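Local coordinates for protein protoporphyrinogen oxidase (Exiguobacterium sibiricum, PDB 3LOV) that probably uses FAD and molecular oxygen to oxidise coproporphyrinogen III to coproporphyrin III in heme b biosynthesis, at residues His298-Leu302 and Arg420-Val424; Leu305-Thr310 and Leu406-Ala412. All coordinates share one frame; numbering follows the deposited sequence. Where two conformers were deposited one is given.

Contact 1. Residues His298-Leu302 and Arg420-Val424; sequences HLPEL and RIQRV
Arg420 meets Glu301 through the aliphatic part of its chain: CB, CG and CD lie along Glu301 CG, the closest pair being Arg420 CB and Glu301 CG at 3.7 Å. Its charged end turns elsewhere, and NH1 is hydrogen-bonded to Val415 O. One residue on, Ile421 reaches across with CD1, which touches Leu302 CD2 at 4.1 Å, the two side chains crossing at about a right angle. The contact thus sets the first turn of the short helix 300-303, with Leu299 at its N-cap position, against the longer helix 417-431 within the FAD-binding amine oxidoreductase fold; Leu302 also leans on helix 287-293, so that it is packed between two helices.

Arg423 supplies the polar half. CG stands anti to the backbone N (chi1 -169°) and the chain bends at the next bond, carrying the guanidinium to the N-terminal end of helix 300-303. There NH1 gives a bond of 2.7 Å to His298 O, lying in the plane of that carbonyl and close to the guanidinium plane, while NH2 adds a weak one to the same oxygen. NH1 also forms a salt bridge with Glu301 OE1 (3.0 Å), which sits at the guanidinium edge; as a hydrogen bond it is weak, bent to 124° at the hydrogen. Glu427, a turn further along the helix, accepts a bond from His298 N. Val424 closes the apolar side: CG2 presses on Glu301 CB at 3.5 Å, and CG1 lies 3.9 Å from Leu302 CD1 and 4.0 Å from Leu299 CD2.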
ATOM      1  N   HIS A 298      -3.828 -17.311 -20.983  1.00 28.23           N
ATOM      2  CA  HIS A 298      -5.211 -17.142 -20.527  1.00 26.40           C
ATOM      3  C   HIS A 298      -5.165 -16.739 -19.052  1.00 24.98           C
ATOM      4  O   HIS A 298      -4.895 -17.566 -18.188  1.00 22.59           O
ATOM      5  CB  HIS A 298      -5.991 -18.465 -20.716  1.00 29.70           C
ATOM      6  CG  HIS A 298      -7.433 -18.399 -20.294  1.00 29.51           C
ATOM      7  ND1 HIS A 298      -8.307 -17.445 -20.769  1.00 29.69           N
ATOM      8  CD2 HIS A 298      -8.144 -19.162 -19.425  1.00 32.61           C
ATOM      9  CE1 HIS A 298      -9.501 -17.634 -20.230  1.00 21.02           C
ATOM     10  NE2 HIS A 298      -9.424 -18.659 -19.402  1.00 23.62           N
ATOM     11  N   LEU A 299      -5.408 -15.452 -18.789  1.00 25.53           N
ATOM     12  CA  LEU A 299      -5.155 -14.842 -17.489  1.00 23.95           C
ATOM     13  C   LEU A 299      -6.407 -14.124 -16.920  1.00 24.25           C
ATOM     14  O   LEU A 299      -6.372 -12.925 -16.626  1.00 22.17           O
ATOM     15  CB  LEU A 299      -4.028 -13.835 -17.693  1.00 25.83           C
ATOM     16  CG  LEU A 299      -2.667 -14.404 -18.134  1.00 30.08           C
ATOM     17  CD1 LEU A 299      -1.566 -13.298 -18.184  1.00 22.70           C
ATOM     18  CD2 LEU A 299      -2.244 -15.525 -17.241  1.00 25.79           C
ATOM     19  N   PRO A 300      -7.546 -14.842 -16.805  1.00 25.65           N
ATOM     20  CA  PRO A 300      -8.772 -14.169 -16.359  1.00 25.23           C
ATOM     21  C   PRO A 300      -8.606 -13.631 -14.936  1.00 24.82           C
ATOM     22  O   PRO A 300      -9.208 -12.610 -14.598  1.00 24.35           O
ATOM     23  CB  PRO A 300      -9.827 -15.287 -16.404  1.00 25.78           C
ATOM     24  CG  PRO A 300      -9.044 -16.561 -16.281  1.00 26.56           C
ATOM     25  CD  PRO A 300      -7.756 -16.282 -17.024  1.00 25.92           C
ATOM     26  N   GLU A 301      -7.800 -14.322 -14.116  1.00 23.66           N
ATOM     27  CA  GLU A 301      -7.498 -13.856 -12.754  1.00 22.92           C
ATOM     28  C   GLU A 301      -6.994 -12.418 -12.784  1.00 22.22           C
ATOM     29  O   GLU A 301      -7.442 -11.579 -12.003  1.00 23.10           O
ATOM     30  CB  GLU A 301      -6.464 -14.725 -12.061  1.00 22.17           C
ATOM     31  CG  GLU A 301      -6.889 -16.161 -11.852  1.00 20.04           C
ATOM     32  CD  GLU A 301      -6.635 -17.059 -13.075  1.00 26.84           C
ATOM     33  OE1 GLU A 301      -6.237 -16.580 -14.152  1.00 25.99           O
ATOM     34  OE2 GLU A 301      -6.774 -18.273 -12.934  1.00 29.37           O
ATOM     35  N   LEU A 302      -6.118 -12.102 -13.723  1.00 23.54           N
ATOM     36  CA  LEU A 302      -5.646 -10.726 -13.859  1.00 21.82           C
ATOM     37  C   LEU A 302      -6.675  -9.786 -14.488  1.00 22.78           C
ATOM     38  O   LEU A 302      -6.706  -8.611 -14.144  1.00 19.81           O
ATOM     39  CB  LEU A 302      -4.333 -10.665 -14.642  1.00 22.14           C
ATOM     40  CG  LEU A 302      -3.111 -11.240 -13.938  1.00 22.52           C
ATOM     41  CD1 LEU A 302      -1.845 -10.825 -14.716  1.00 18.64           C
ATOM     42  CD2 LEU A 302      -3.002 -10.777 -12.503  1.00 23.92           C
ATOM     43  N   ARG A 420      -4.735 -17.842  -6.904  1.00 23.17           N
ATOM     44  CA  ARG A 420      -4.950 -17.347  -8.259  1.00 24.19           C
ATOM     45  C   ARG A 420      -3.638 -16.833  -8.920  1.00 26.95           C
ATOM     46  O   ARG A 420      -3.369 -17.087 -10.101  1.00 26.28           O
ATOM     47  CB  ARG A 420      -6.024 -16.284  -8.253  1.00 24.16           C
ATOM     48  CG  ARG A 420      -7.443 -16.867  -8.111  1.00 26.33           C
ATOM     49  CD  ARG A 420      -8.485 -15.805  -8.387  1.00 20.39           C
ATOM     50  NE  ARG A 420      -8.471 -14.692  -7.418  1.00 22.80           N
ATOM     51  CZ  ARG A 420      -9.063 -14.737  -6.225  1.00 27.43           C
ATOM     52  NH1 ARG A 420      -9.736 -15.824  -5.846  1.00 24.71           N
ATOM     53  NH2 ARG A 420      -9.041 -13.678  -5.439  1.00 25.54           N
ATOM     54  N   ILE A 421      -2.823 -16.129  -8.155  1.00 25.17           N
ATOM     55  CA  ILE A 421      -1.570 -15.616  -8.690  1.00 23.96           C
ATOM     56  C   ILE A 421      -0.611 -16.789  -9.029  1.00 24.70           C
ATOM     57  O   ILE A 421       0.081 -16.716 -10.031  1.00 24.10           O
ATOM     58  CB  ILE A 421      -0.943 -14.657  -7.726  1.00 23.10           C
ATOM     59  CG1 ILE A 421      -1.798 -13.355  -7.645  1.00 18.68           C
ATOM     60  CG2 ILE A 421       0.585 -14.426  -8.014  1.00 18.68           C
ATOM     61  CD1 ILE A 421      -2.184 -12.677  -8.971  1.00 21.44           C
ATOM     62  N   GLN A 422      -0.547 -17.849  -8.212  1.00 25.41           N
ATOM     63  CA  GLN A 422       0.239 -19.065  -8.542  0.50 25.05           C
ATOM     64  C   GLN A 422      -0.215 -19.622  -9.898  1.00 25.62           C
ATOM     65  O   GLN A 422       0.596 -19.981 -10.770  1.00 27.57           O
ATOM     66  CB  GLN A 422       0.107 -20.139  -7.424  0.50 24.61           C
ATOM     67  CG  GLN A 422       0.361 -21.595  -7.879  0.50 24.61           C
ATOM     68  CD  GLN A 422       0.226 -22.649  -6.759  0.50 30.91           C
ATOM     69  OE1 GLN A 422       0.072 -22.324  -5.581  0.50 29.02           O
ATOM     70  NE2 GLN A 422       0.297 -23.919  -7.140  0.50 23.81           N
ATOM     71  N   ARG A 423      -1.529 -19.715 -10.080  1.00 23.32           N
ATOM     72  CA  ARG A 423      -2.034 -20.213 -11.337  1.00 25.90           C
ATOM     73  C   ARG A 423      -1.679 -19.266 -12.503  1.00 23.61           C
ATOM     74  O   ARG A 423      -1.286 -19.741 -13.542  1.00 19.20           O
ATOM     75  CB  ARG A 423      -3.542 -20.523 -11.253  1.00 31.16           C
ATOM     76  CG  ARG A 423      -4.096 -21.311 -12.478  1.00 36.43           C
ATOM     77  CD  ARG A 423      -4.590 -20.335 -13.518  1.00 44.91           C
ATOM     78  NE  ARG A 423      -4.611 -20.816 -14.895  1.00 48.79           N
ATOM     79  CZ  ARG A 423      -4.815 -20.028 -15.945  1.00 48.89           C
ATOM     80  NH1 ARG A 423      -4.977 -18.711 -15.774  1.00 39.63           N
ATOM     81  NH2 ARG A 423      -4.844 -20.546 -17.171  1.00 58.95           N
ATOM     82  N   VAL A 424      -1.792 -17.942 -12.334  1.00 21.27           N
ATOM     83  CA  VAL A 424      -1.353 -16.974 -13.363  1.00 21.14           C
ATOM     84  C   VAL A 424       0.133 -17.244 -13.767  1.00 22.79           C
ATOM     85  O   VAL A 424       0.447 -17.414 -14.952  1.00 23.69           O
ATOM     86  CB  VAL A 424      -1.626 -15.474 -12.903  1.00 23.44           C
ATOM     87  CG1 VAL A 424      -0.814 -14.441 -13.690  1.00 18.19           C
ATOM     88  CG2 VAL A 424      -3.120 -15.120 -12.971  1.00 19.30           C
TER

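Contact 2. Residues Leu305-Thr310 and Leu406-Ala412; sequences LTTHST and LMDGLPA. With FAD (flavin-adenine dinucleotide), chain B.
His308 and Leu410 face each other across two antiparallel strands, and the leucine can be followed outward. Its CB meets CE1 of the His308 ring at 3.6 Å. CG lies 3.6 Å from the flavin methyl C8M, and the branches then part: CD1 goes to His308 NE2 and Thr310 OG1, while CD2 approaches FAD C9. With CG of His308 set between its backbone N and carbonyl carbon (chi1 72°), the ring lies beside Leu410, and a water in the ring plane links ND1 to Leu410 O. Replacing His308 with an alanine is likely to deprive that water of its ring partner and open a gap beside Leu410, setting a leucine that touches the flavin free to shift. Gly409 and Leu410 both oppose His308, which fits a classic beta bulge, though its backbone bonds are weak; a side chain on Gly409 would clash with C8M. Thr310 CB and Leu406 CD2 also touch the dimethyl edge of the flavin.

The backbones hold on both sides of the bulge. Leu406 N to Thr310 O (2.7 Å) is nearly straight, and Ala412 N bonds to Thr306 O at 3.0 Å. At the corner between them Ser309 OG accepts a bond of 3.0 Å from Asp408 N. Strand 400-411 is an edge strand of the seven-stranded mixed sheet, its inner neighbour being strand 307-318, which is flanked in turn by strand 357-364; Leu305 O accepts a bond from His287, at the start of helix 287-293.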
ATOM      1  N   LEU A 305      -8.906  -8.683 -11.647  1.00 20.43           N
ATOM      2  CA  LEU A 305      -8.293  -7.988 -10.522  1.00 20.13           C
ATOM      3  C   LEU A 305      -8.515  -6.499 -10.682  1.00 18.72           C
ATOM      4  O   LEU A 305      -7.888  -5.849 -11.510  1.00 18.63           O
ATOM      5  CB  LEU A 305      -6.801  -8.343 -10.425  1.00 21.62           C
ATOM      6  CG  LEU A 305      -6.014  -7.858  -9.215  1.00 19.88           C
ATOM      7  CD1 LEU A 305      -6.537  -8.484  -7.934  1.00 17.49           C
ATOM      8  CD2 LEU A 305      -4.523  -8.128  -9.408  1.00 15.33           C
ATOM      9  N   THR A 306      -9.402  -5.944  -9.869  1.00 19.04           N
ATOM     10  CA  THR A 306      -9.800  -4.567 -10.006  1.00 20.84           C
ATOM     11  C   THR A 306      -8.938  -3.627  -9.208  1.00 21.81           C
ATOM     12  O   THR A 306      -8.235  -4.038  -8.272  1.00 24.79           O
ATOM     13  CB  THR A 306     -11.255  -4.323  -9.523  1.00 21.67           C
ATOM     14  OG1 THR A 306     -11.324  -4.551  -8.103  1.00 24.46           O
ATOM     15  CG2 THR A 306     -12.293  -5.230 -10.278  1.00 23.22           C
ATOM     16  N   THR A 307      -9.045  -2.340  -9.552  1.00 20.56           N
ATOM     17  CA  THR A 307      -8.312  -1.307  -8.875  1.00 20.60           C
ATOM     18  C   THR A 307      -9.183  -0.073  -8.698  1.00 22.30           C
ATOM     19  O   THR A 307     -10.281   0.026  -9.279  1.00 19.62           O
ATOM     20  CB  THR A 307      -7.059  -0.888  -9.697  1.00 22.38           C
ATOM     21  OG1 THR A 307      -7.482  -0.408 -10.969  1.00 22.25           O
ATOM     22  CG2 THR A 307      -6.023  -2.054  -9.847  1.00 20.37           C
ATOM     23  N   HIS A 308      -8.680   0.865  -7.900  1.00 18.20           N
ATOM     24  CA  HIS A 308      -9.199   2.239  -7.874  1.00 19.11           C
ATOM     25  C   HIS A 308      -8.028   3.224  -7.878  1.00 20.69           C
ATOM     26  O   HIS A 308      -6.874   2.845  -7.587  1.00 21.96           O
ATOM     27  CB  HIS A 308     -10.136   2.439  -6.661  1.00 17.99           C
ATOM     28  CG  HIS A 308      -9.429   2.488  -5.346  1.00 23.72           C
ATOM     29  ND1 HIS A 308      -9.135   1.358  -4.611  1.00 22.99           N
ATOM     30  CD2 HIS A 308      -8.953   3.537  -4.632  1.00 21.79           C
ATOM     31  CE1 HIS A 308      -8.501   1.707  -3.507  1.00 29.39           C
ATOM     32  NE2 HIS A 308      -8.379   3.023  -3.491  1.00 21.59           N
ATOM     33  N   SER A 309      -8.320   4.482  -8.211  1.00 22.03           N
ATOM     34  CA  SER A 309      -7.332   5.562  -8.231  1.00 19.95           C
ATOM     35  C   SER A 309      -7.403   6.409  -6.984  1.00 21.07           C
ATOM     36  O   SER A 309      -8.460   6.591  -6.415  1.00 19.33           O
ATOM     37  CB  SER A 309      -7.545   6.489  -9.444  1.00 21.31           C
ATOM     38  OG  SER A 309      -7.398   5.745 -10.635  1.00 20.77           O
ATOM     39  N   THR A 310      -6.258   6.962  -6.611  1.00 19.70           N
ATOM     40  CA  THR A 310      -6.119   7.789  -5.436  1.00 19.45           C
ATOM     41  C   THR A 310      -5.405   9.078  -5.833  1.00 20.51           C
ATOM     42  O   THR A 310      -4.477   9.042  -6.644  1.00 20.78           O
ATOM     43  CB  THR A 310      -5.267   7.077  -4.320  1.00 21.46           C
ATOM     44  OG1 THR A 310      -5.814   5.781  -4.022  1.00 21.25           O
ATOM     45  CG2 THR A 310      -5.216   7.931  -3.022  1.00 20.49           C
ATOM     46  N   LEU A 406      -2.362   8.789  -8.380  1.00 24.03           N
ATOM     47  CA  LEU A 406      -1.887   7.430  -8.529  1.00 23.90           C
ATOM     48  C   LEU A 406      -2.993   6.626  -9.195  1.00 24.79           C
ATOM     49  O   LEU A 406      -3.873   6.053  -8.504  1.00 21.51           O
ATOM     50  CB  LEU A 406      -1.506   6.890  -7.168  1.00 23.99           C
ATOM     51  CG  LEU A 406      -0.411   7.752  -6.503  1.00 29.73           C
ATOM     52  CD1 LEU A 406      -0.976   8.813  -5.489  1.00 27.01           C
ATOM     53  CD2 LEU A 406       0.548   6.844  -5.838  1.00 28.29           C
HETATM   54  N   MSE A 407      -2.987   6.665 -10.538  1.00 21.97           N
HETATM   55  CA  MSE A 407      -4.026   6.026 -11.346  1.00 23.09           C
HETATM   56  C   MSE A 407      -3.978   4.481 -11.209  1.00 22.19           C
HETATM   57  O   MSE A 407      -2.903   3.880 -11.295  1.00 20.62           O
HETATM   58  CB  MSE A 407      -3.900   6.402 -12.840  1.00 27.95           C
HETATM   59  CG  MSE A 407      -4.077   7.893 -13.193  1.00 29.15           C
HETATM   60 SE   MSE A 407      -5.450   8.837 -12.191  0.75 38.17          SE
HETATM   61  CE  MSE A 407      -7.078   7.963 -12.767  1.00 40.18           C
ATOM     62  N   ASP A 408      -5.152   3.853 -11.017  1.00 20.17           N
ATOM     63  CA  ASP A 408      -5.268   2.386 -10.916  1.00 21.93           C
ATOM     64  C   ASP A 408      -4.209   1.779  -9.998  1.00 24.93           C
ATOM     65  O   ASP A 408      -3.646   0.731 -10.314  1.00 29.10           O
ATOM     66  CB  ASP A 408      -5.159   1.721 -12.299  1.00 22.75           C
ATOM     67  CG  ASP A 408      -5.971   2.460 -13.366  1.00 23.61           C
ATOM     68  OD1 ASP A 408      -7.068   2.998 -13.043  1.00 29.94           O
ATOM     69  OD2 ASP A 408      -5.489   2.561 -14.511  1.00 45.28           O
ATOM     70  N   GLY A 409      -3.985   2.422  -8.859  1.00 24.71           N
ATOM     71  CA  GLY A 409      -2.818   2.134  -8.004  1.00 29.63           C
ATOM     72  C   GLY A 409      -3.029   1.017  -7.001  1.00 29.57           C
ATOM     73  O   GLY A 409      -2.071   0.358  -6.598  1.00 33.53           O
ATOM     74  N   LEU A 410      -4.272   0.817  -6.572  1.00 24.10           N
ATOM     75  CA  LEU A 410      -4.550  -0.140  -5.537  1.00 22.20           C
ATOM     76  C   LEU A 410      -5.401  -1.306  -6.009  1.00 22.13           C
ATOM     77  O   LEU A 410      -6.573  -1.153  -6.277  1.00 22.58           O
ATOM     78  CB  LEU A 410      -5.165   0.565  -4.321  1.00 23.69           C
ATOM     79  CG  LEU A 410      -4.181   1.503  -3.589  1.00 31.37           C
ATOM     80  CD1 LEU A 410      -4.897   2.466  -2.617  1.00 29.47           C
ATOM     81  CD2 LEU A 410      -3.039   0.721  -2.907  1.00 26.36           C
ATOM     82  N   PRO A 411      -4.815  -2.492  -6.086  1.00 22.12           N
ATOM     83  CA  PRO A 411      -5.633  -3.684  -6.357  1.00 22.43           C
ATOM     84  C   PRO A 411      -6.383  -4.176  -5.150  1.00 22.92           C
ATOM     85  O   PRO A 411      -5.879  -4.087  -4.036  1.00 21.10           O
ATOM     86  CB  PRO A 411      -4.611  -4.759  -6.736  1.00 22.52           C
ATOM     87  CG  PRO A 411      -3.372  -4.048  -7.040  1.00 28.12           C
ATOM     88  CD  PRO A 411      -3.386  -2.800  -6.164  1.00 23.24           C
ATOM     89  N   ALA A 412      -7.555  -4.742  -5.414  1.00 22.30           N
ATOM     90  CA  ALA A 412      -8.421  -5.318  -4.424  1.00 20.99           C
ATOM     91  C   ALA A 412      -8.173  -6.818  -4.399  1.00 21.33           C
ATOM     92  O   ALA A 412      -8.711  -7.586  -5.263  1.00 20.48           O
ATOM     93  CB  ALA A 412      -9.905  -5.010  -4.798  1.00 19.44           C
TER
HETATM   94  PA  FAD B 500       4.821   1.113  -9.737  1.00 17.82           P
HETATM   95  O1A FAD B 500       5.363   2.004  -8.671  1.00 18.79           O
HETATM   96  O2A FAD B 500       3.455   1.368 -10.253  1.00 15.01           O
HETATM   97  O5B FAD B 500       5.837   1.126 -10.961  1.00 20.72           O
HETATM   98  C5B FAD B 500       5.497   0.648 -12.238  1.00 16.19           C
HETATM   99  C4B FAD B 500       6.531   1.197 -13.228  1.00 16.20           C
HETATM  100  O4B FAD B 500       6.373   0.587 -14.512  1.00 15.61           O
HETATM  101  C3B FAD B 500       6.393   2.698 -13.376  1.00 16.44           C
HETATM  102  O3B FAD B 500       7.647   3.351 -13.303  1.00 14.25           O
HETATM  103  C2B FAD B 500       5.748   2.799 -14.745  1.00 17.01           C
HETATM  104  O2B FAD B 500       6.084   3.958 -15.423  1.00 15.72           O
HETATM  105  C1B FAD B 500       6.322   1.602 -15.474  1.00 17.25           C
HETATM  106  N9A FAD B 500       5.548   1.131 -16.633  1.00 17.90           N
HETATM  107  C8A FAD B 500       4.193   1.091 -16.877  1.00 21.99           C
HETATM  108  N7A FAD B 500       3.959   0.560 -18.104  1.00 16.36           N
HETATM  109  C5A FAD B 500       5.173   0.260 -18.658  1.00 19.04           C
HETATM  110  C6A FAD B 500       5.571  -0.315 -19.867  1.00 21.65           C
HETATM  111  N6A FAD B 500       4.677  -0.729 -20.762  1.00 16.43           N
HETATM  112  N1A FAD B 500       6.919  -0.487 -20.135  1.00 16.90           N
HETATM  113  C2A FAD B 500       7.866  -0.138 -19.202  1.00 18.13           C
HETATM  114  N3A FAD B 500       7.470   0.405 -17.994  1.00 17.02           N
HETATM  115  C4A FAD B 500       6.161   0.616 -17.744  1.00 20.86           C
HETATM  116  N1  FAD B 500       3.057   0.996   0.294  1.00 22.22           N
HETATM  117  C2  FAD B 500       3.667   1.075   1.516  1.00 22.51           C
HETATM  118  O2  FAD B 500       4.442   0.186   1.892  1.00 15.26           O
HETATM  119  N3  FAD B 500       3.397   2.137   2.341  1.00 19.80           N
HETATM  120  C4  FAD B 500       2.528   3.110   2.000  1.00 23.54           C
HETATM  121  O4  FAD B 500       2.361   4.039   2.767  1.00 24.44           O
HETATM  122  C4X FAD B 500       1.871   3.041   0.790  1.00 22.14           C
HETATM  123  N5  FAD B 500       1.013   4.061   0.413  1.00 18.13           N
HETATM  124  C5X FAD B 500       0.380   3.975  -0.830  1.00 26.05           C
HETATM  125  C6  FAD B 500      -0.521   4.972  -1.218  1.00 25.58           C
HETATM  126  C7  FAD B 500      -1.167   4.896  -2.464  1.00 27.01           C
HETATM  127  C7M FAD B 500      -2.125   5.974  -2.878  1.00 27.99           C
HETATM  128  C8  FAD B 500      -0.886   3.838  -3.347  1.00 23.91           C
HETATM  129  C8M FAD B 500      -1.570   3.709  -4.696  1.00 23.18           C
HETATM  130  C9  FAD B 500       0.020   2.848  -2.978  1.00 18.94           C
HETATM  131  C9A FAD B 500       0.658   2.898  -1.718  1.00 17.41           C
HETATM  132  N10 FAD B 500       1.569   1.902  -1.343  1.00 16.08           N
HETATM  133  C10 FAD B 500       2.165   1.979  -0.078  1.00 21.87           C
HETATM  134  C1' FAD B 500       1.905   0.713  -2.212  1.00 17.38           C
HETATM  135  C2' FAD B 500       3.206   1.024  -2.992  1.00 19.51           C
HETATM  136  O2' FAD B 500       2.973   2.101  -3.822  1.00 20.77           O
HETATM  137  C3' FAD B 500       3.698  -0.153  -3.844  1.00 16.92           C
HETATM  138  O3' FAD B 500       4.236  -1.097  -2.927  1.00 30.23           O
HETATM  139  C4' FAD B 500       4.817   0.172  -4.866  1.00 19.29           C
HETATM  140  O4' FAD B 500       4.897   1.519  -5.293  1.00 26.01           O
HETATM  141  C5' FAD B 500       4.653  -0.630  -6.142  1.00 22.86           C
HETATM  142  O5' FAD B 500       5.771  -0.411  -6.965  1.00 20.38           O
HETATM  143  P   FAD B 500       5.874  -1.187  -8.336  1.00 14.00           P
HETATM  144  O1P FAD B 500       5.368  -2.602  -8.237  1.00 15.72           O
HETATM  145  O2P FAD B 500       7.213  -1.024  -9.013  1.00 17.71           O
HETATM  146  O3P FAD B 500       4.782  -0.429  -9.289  1.00 13.66           O
HETATM  147  O   HOH W   1     -10.117  -7.583  -7.509  1.00 14.97           O
HETATM  148  O   HOH W   2      -8.551   1.878 -11.296  1.00 29.40           O
HETATM  149  O   HOH W   3      -9.116  -1.264  -5.107  1.00 15.64           O
HETATM  150  O   HOH W   4      -4.750   3.898  -6.126  1.00 29.63           O

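The two contacts join the same two portions of chain at successive levels. Helix 300-303 leads directly into strand 307-318, and strand 400-411 into helix 417-431, so the order is 298-302, 305-310, 406-412, 420-424: contact 2 pairs the inner segments and contact 1 the outer ones. Their centres lie 18 Å apart, with no direct touch between them beyond this adjacency in sequence. Contact 2, about 10 Å from the centre of the chain, forms the sheet edge against the flavin, whereas contact 1, about 21 Å out, joins helices 300-303 and 417-431, with the side chain of Leu302 about 12 Å from FAD. The chain portions that pair as strands beside the cofactor thus come together again as helices further out.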